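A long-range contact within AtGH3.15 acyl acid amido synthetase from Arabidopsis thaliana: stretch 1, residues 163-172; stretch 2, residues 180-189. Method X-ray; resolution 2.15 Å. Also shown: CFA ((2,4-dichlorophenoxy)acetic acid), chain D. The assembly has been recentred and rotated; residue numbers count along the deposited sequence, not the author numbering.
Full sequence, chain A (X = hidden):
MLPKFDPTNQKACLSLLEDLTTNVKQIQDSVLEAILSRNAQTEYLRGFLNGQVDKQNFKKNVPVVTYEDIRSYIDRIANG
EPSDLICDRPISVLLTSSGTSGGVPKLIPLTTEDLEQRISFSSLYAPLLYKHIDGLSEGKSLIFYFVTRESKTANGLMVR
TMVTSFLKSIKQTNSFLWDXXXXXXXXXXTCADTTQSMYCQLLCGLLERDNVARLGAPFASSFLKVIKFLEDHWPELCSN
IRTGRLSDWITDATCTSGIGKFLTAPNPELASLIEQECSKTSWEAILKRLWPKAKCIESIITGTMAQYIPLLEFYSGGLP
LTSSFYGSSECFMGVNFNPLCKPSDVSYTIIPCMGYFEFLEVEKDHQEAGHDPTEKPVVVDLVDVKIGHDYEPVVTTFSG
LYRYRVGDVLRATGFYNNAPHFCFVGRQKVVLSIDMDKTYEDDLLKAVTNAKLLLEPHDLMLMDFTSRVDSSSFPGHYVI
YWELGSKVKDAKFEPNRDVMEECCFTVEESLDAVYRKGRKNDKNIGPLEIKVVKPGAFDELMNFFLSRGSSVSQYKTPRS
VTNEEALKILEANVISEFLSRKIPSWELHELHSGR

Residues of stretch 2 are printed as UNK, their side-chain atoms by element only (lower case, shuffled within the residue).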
# COMPACT_ATOMS: atom_id res chain seq x y z
N VAL A 163 -2.54 -0.05 -10.78
CA VAL A 163 -1.81 -1.28 -11.09
C VAL A 163 -2.32 -1.89 -12.39
O VAL A 163 -1.54 -2.22 -13.30
CB VAL A 163 -1.91 -2.28 -9.93
CG1 VAL A 163 -1.33 -3.60 -10.35
CG2 VAL A 163 -1.19 -1.71 -8.69
N THR A 164 -3.65 -2.04 -12.51
CA THR A 164 -4.19 -2.61 -13.75
C THR A 164 -3.80 -1.76 -14.95
O THR A 164 -3.39 -2.30 -15.99
CB THR A 164 -5.71 -2.73 -13.67
OG1 THR A 164 -6.07 -3.64 -12.63
CG2 THR A 164 -6.26 -3.20 -14.99
N SER A 165 -3.91 -0.44 -14.83
CA SER A 165 -3.55 0.44 -15.94
C SER A 165 -2.07 0.29 -16.28
O SER A 165 -1.70 0.27 -17.46
CB SER A 165 -3.86 1.89 -15.58
OG SER A 165 -5.25 2.06 -15.42
N PHE A 166 -1.23 0.19 -15.25
CA PHE A 166 0.20 0.01 -15.46
C PHE A 166 0.48 -1.30 -16.19
O PHE A 166 1.16 -1.32 -17.22
CB PHE A 166 0.92 0.06 -14.10
CG PHE A 166 2.42 0.06 -14.20
CD1 PHE A 166 3.12 1.25 -14.36
CD2 PHE A 166 3.14 -1.13 -14.10
CE1 PHE A 166 4.50 1.25 -14.43
CE2 PHE A 166 4.52 -1.13 -14.18
CZ PHE A 166 5.20 0.06 -14.35
N LEU A 167 -0.06 -2.41 -15.68
CA LEU A 167 0.17 -3.72 -16.29
C LEU A 167 -0.41 -3.79 -17.69
O LEU A 167 0.24 -4.26 -18.63
CB LEU A 167 -0.42 -4.82 -15.41
CG LEU A 167 0.24 -4.92 -14.05
CD1 LEU A 167 -0.38 -6.04 -13.23
CD2 LEU A 167 1.76 -5.12 -14.22
N LYS A 168 -1.65 -3.34 -17.85
CA LYS A 168 -2.28 -3.37 -19.17
C LYS A 168 -1.46 -2.60 -20.20
O LYS A 168 -1.36 -3.00 -21.36
CB LYS A 168 -3.70 -2.82 -19.08
CG LYS A 168 -4.54 -2.98 -20.33
CD LYS A 168 -5.87 -2.26 -20.19
CE LYS A 168 -6.49 -1.96 -21.56
NZ LYS A 168 -7.89 -2.46 -21.67
N SER A 169 -0.84 -1.49 -19.80
CA SER A 169 -0.13 -0.72 -20.80
C SER A 169 1.18 -1.39 -21.21
O SER A 169 1.49 -1.47 -22.41
CB SER A 169 0.14 0.69 -20.30
OG SER A 169 0.84 1.39 -21.31
N ILE A 170 1.96 -1.88 -20.24
CA ILE A 170 3.21 -2.53 -20.62
C ILE A 170 2.91 -3.83 -21.36
O ILE A 170 3.69 -4.24 -22.22
CB ILE A 170 4.14 -2.76 -19.42
CG1 ILE A 170 3.50 -3.61 -18.34
CG2 ILE A 170 4.56 -1.43 -18.79
CD1 ILE A 170 4.37 -3.71 -17.09
N LYS A 171 1.77 -4.47 -21.07
CA LYS A 171 1.37 -5.64 -21.85
C LYS A 171 1.11 -5.28 -23.30
O LYS A 171 1.51 -6.01 -24.22
CB LYS A 171 0.13 -6.29 -21.24
CG LYS A 171 -0.70 -7.08 -22.26
CD LYS A 171 -1.36 -8.31 -21.67
CE LYS A 171 -2.50 -8.77 -22.57
NZ LYS A 171 -2.85 -10.19 -22.37
N GLN A 172 0.43 -4.16 -23.55
CA GLN A 172 0.11 -3.76 -24.91
C GLN A 172 1.33 -3.25 -25.68
O GLN A 172 1.21 -3.03 -26.89
CB GLN A 172 -1.01 -2.71 -24.91
CG GLN A 172 -2.38 -3.30 -24.51
CD GLN A 172 -3.49 -2.27 -24.44
OE1 GLN A 172 -4.67 -2.62 -24.35
NE2 GLN A 172 -3.13 -0.99 -24.47
N UNK A 180 8.70 -11.54 -18.98
CA UNK A 180 9.42 -10.93 -17.86
C UNK A 180 8.59 -10.76 -16.56
O UNK A 180 9.15 -10.68 -15.46
o UNK A 180 10.53 -8.87 -17.14
c UNK A 180 10.00 -9.57 -18.26
N UNK A 181 7.27 -10.68 -16.69
CA UNK A 181 6.38 -10.67 -15.54
C UNK A 181 5.54 -11.94 -15.53
O UNK A 181 5.04 -12.37 -16.57
c UNK A 181 4.89 -7.03 -15.53
c UNK A 181 6.90 -7.86 -14.26
c UNK A 181 5.44 -9.46 -15.55
c UNK A 181 6.03 -8.05 -15.50
N UNK A 182 5.39 -12.53 -14.35
CA UNK A 182 4.42 -13.60 -14.13
C UNK A 182 3.24 -12.97 -13.40
O UNK A 182 3.29 -12.75 -12.19
c UNK A 182 5.00 -14.77 -13.35
n UNK A 182 2.74 -16.05 -15.35
c UNK A 182 3.85 -16.47 -14.75
o UNK A 182 4.66 -17.22 -15.30
c UNK A 182 4.10 -15.97 -13.35
N UNK A 183 2.19 -12.67 -14.14
CA UNK A 183 1.05 -11.98 -13.58
C UNK A 183 -0.19 -12.79 -13.89
O UNK A 183 -0.30 -13.41 -14.96
c UNK A 183 -0.01 -9.72 -13.26
c UNK A 183 0.59 -10.49 -15.59
c UNK A 183 0.94 -10.53 -14.11
N UNK A 184 -1.12 -12.82 -12.94
CA UNK A 184 -2.32 -13.62 -13.09
C UNK A 184 -3.10 -13.19 -14.33
O UNK A 184 -3.05 -12.03 -14.74
c UNK A 184 -3.19 -13.49 -11.84
o UNK A 184 -4.12 -12.43 -11.96
N UNK A 185 -3.83 -14.12 -14.96
CA UNK A 185 -4.74 -13.72 -16.04
C UNK A 185 -5.75 -12.67 -15.60
O UNK A 185 -6.30 -11.95 -16.45
c UNK A 185 -5.42 -15.03 -16.44
c UNK A 185 -3.99 -15.54 -14.59
c UNK A 185 -5.32 -15.90 -15.20
N UNK A 186 -5.99 -12.54 -14.29
CA UNK A 186 -7.00 -11.65 -13.75
C UNK A 186 -6.41 -10.38 -13.14
O UNK A 186 -7.10 -9.71 -12.37
c UNK A 186 -8.52 -13.59 -13.27
c UNK A 186 -7.84 -12.39 -12.72
n UNK A 186 -9.47 -13.52 -14.26
c UNK A 186 -8.39 -14.91 -12.97
c UNK A 186 -9.89 -14.73 -14.55
n UNK A 186 -9.26 -15.60 -13.78
N UNK A 187 -5.17 -10.04 -13.47
CA UNK A 187 -4.67 -8.71 -13.12
C UNK A 187 -5.30 -7.64 -14.00
O UNK A 187 -5.43 -6.49 -13.57
c UNK A 187 -3.15 -8.66 -13.24
N UNK A 188 -5.67 -7.98 -15.23
CA UNK A 188 -6.32 -7.06 -16.16
C UNK A 188 -7.78 -7.46 -16.41
O UNK A 188 -8.69 -6.64 -16.25
c UNK A 188 -6.23 -5.98 -18.45
c UNK A 188 -3.13 -6.80 -18.36
c UNK A 188 -5.54 -6.96 -17.48
c UNK A 188 -4.09 -6.51 -17.21
N UNK A 189 -8.02 -8.72 -16.78
CA UNK A 189 -9.38 -9.19 -17.03
C UNK A 189 -10.05 -9.55 -15.71
O UNK A 189 -9.54 -10.36 -14.93
o UNK A 189 -8.72 -10.07 -19.19
c UNK A 189 -10.83 -10.83 -18.28
c UNK A 189 -9.39 -10.40 -17.96
C1 CFA D . 3.48 2.71 -7.49
C2 CFA D . 3.55 1.25 -7.95
C1' CFA D . 4.49 -0.01 -9.75
C2' CFA D . 3.56 -0.94 -10.20
C3' CFA D . 3.99 -2.16 -10.71
C4' CFA D . 5.34 -2.44 -10.79
C5' CFA D . 6.27 -1.51 -10.35
CL3 CFA D . 1.80 -0.59 -10.11
C6' CFA D . 5.84 -0.30 -9.84
O1 CFA D . 4.41 3.49 -7.80
O2 CFA D . 2.51 3.15 -6.81
O1' CFA D . 4.09 1.23 -9.24
CL4 CFA D . 5.92 -4.00 -11.45

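Position 180 carries one carbon and then one oxygen, a short hydroxyl side chain out of reach of the helix; it is Ser-180. Position 181 has four carbons, forked at the second. One tip of the fork lies 3.7 Å from Ile-170 CD1 and 3.9 Å from Leu-167 CD2, bridging two helix residues one turn apart. The fork at the second carbon makes it Leu-181, and that tip is CD1.

Position 182 holds three carbons, the third bearing an oxygen and a nitrogen: an amide, out of reach of the helix. It is Gln-182. At position 183 a single carbon carries two more, and one of these packs 3.7 Å from Leu-167 CD1. Branching at the first carbon with equal arms gives Val-183, and the touching atom is CG2.

Position 184 again shows one carbon and one oxygen, without contact to the helix. This is Ser-184, which opens a type I turn; its OG accepts a weak hydrogen bond from the backbone N of residue 186, 3.0 Å away. Position 185 has three carbons closing a ring onto its own backbone N, hence Pro-185, whose CB points away from the helix. Position 186 bears one carbon and a five-membered ring of three carbons and two nitrogens: His-186. It too leaves the helix alone, and its ND1 donates to the backbone O of residue 189 at 3.2 Å.

Position 187 has a single carbon, 3.8 Å from Leu-167 CD1, so it is Ala-187. Its N closes the turn on Ser-184 O at 3.2 Å.

Position 188 has four carbons, forked at the first, with one arm two carbons long. The end of that arm sits 3.6 Å from Lys-168 CA and 4.0 Å from Lys-171 CD. This is Ile-188, and the atom is CD1. Position 189, one carbon carrying an oxygen and a carbon, is Thr-189, pointing away.

The contact is chiefly apolar. Leu-167 is its hub on the helix, meeting Leu-181, Val-183, Ala-187 at the end of the turn and Ile-188 just after it. Ile-188, with the largest covered area, reaches the backbone at Lys-168, while the lysine's own end leads away. Thr-164 CA and Ile-188 CA lie 5.5 Å apart, and nearby Thr-164 OG1 is 3.1 Å from Ala-187 O, though its proton has another acceptor within reach. The rule is economical: two alternate residues, Leu-181 and Val-183, supply part of the apolar surface, and the turn brings Ala-187 and Ile-188 back to the same leucine.

Stretch 2 (180-189) SLQVSPHAIT
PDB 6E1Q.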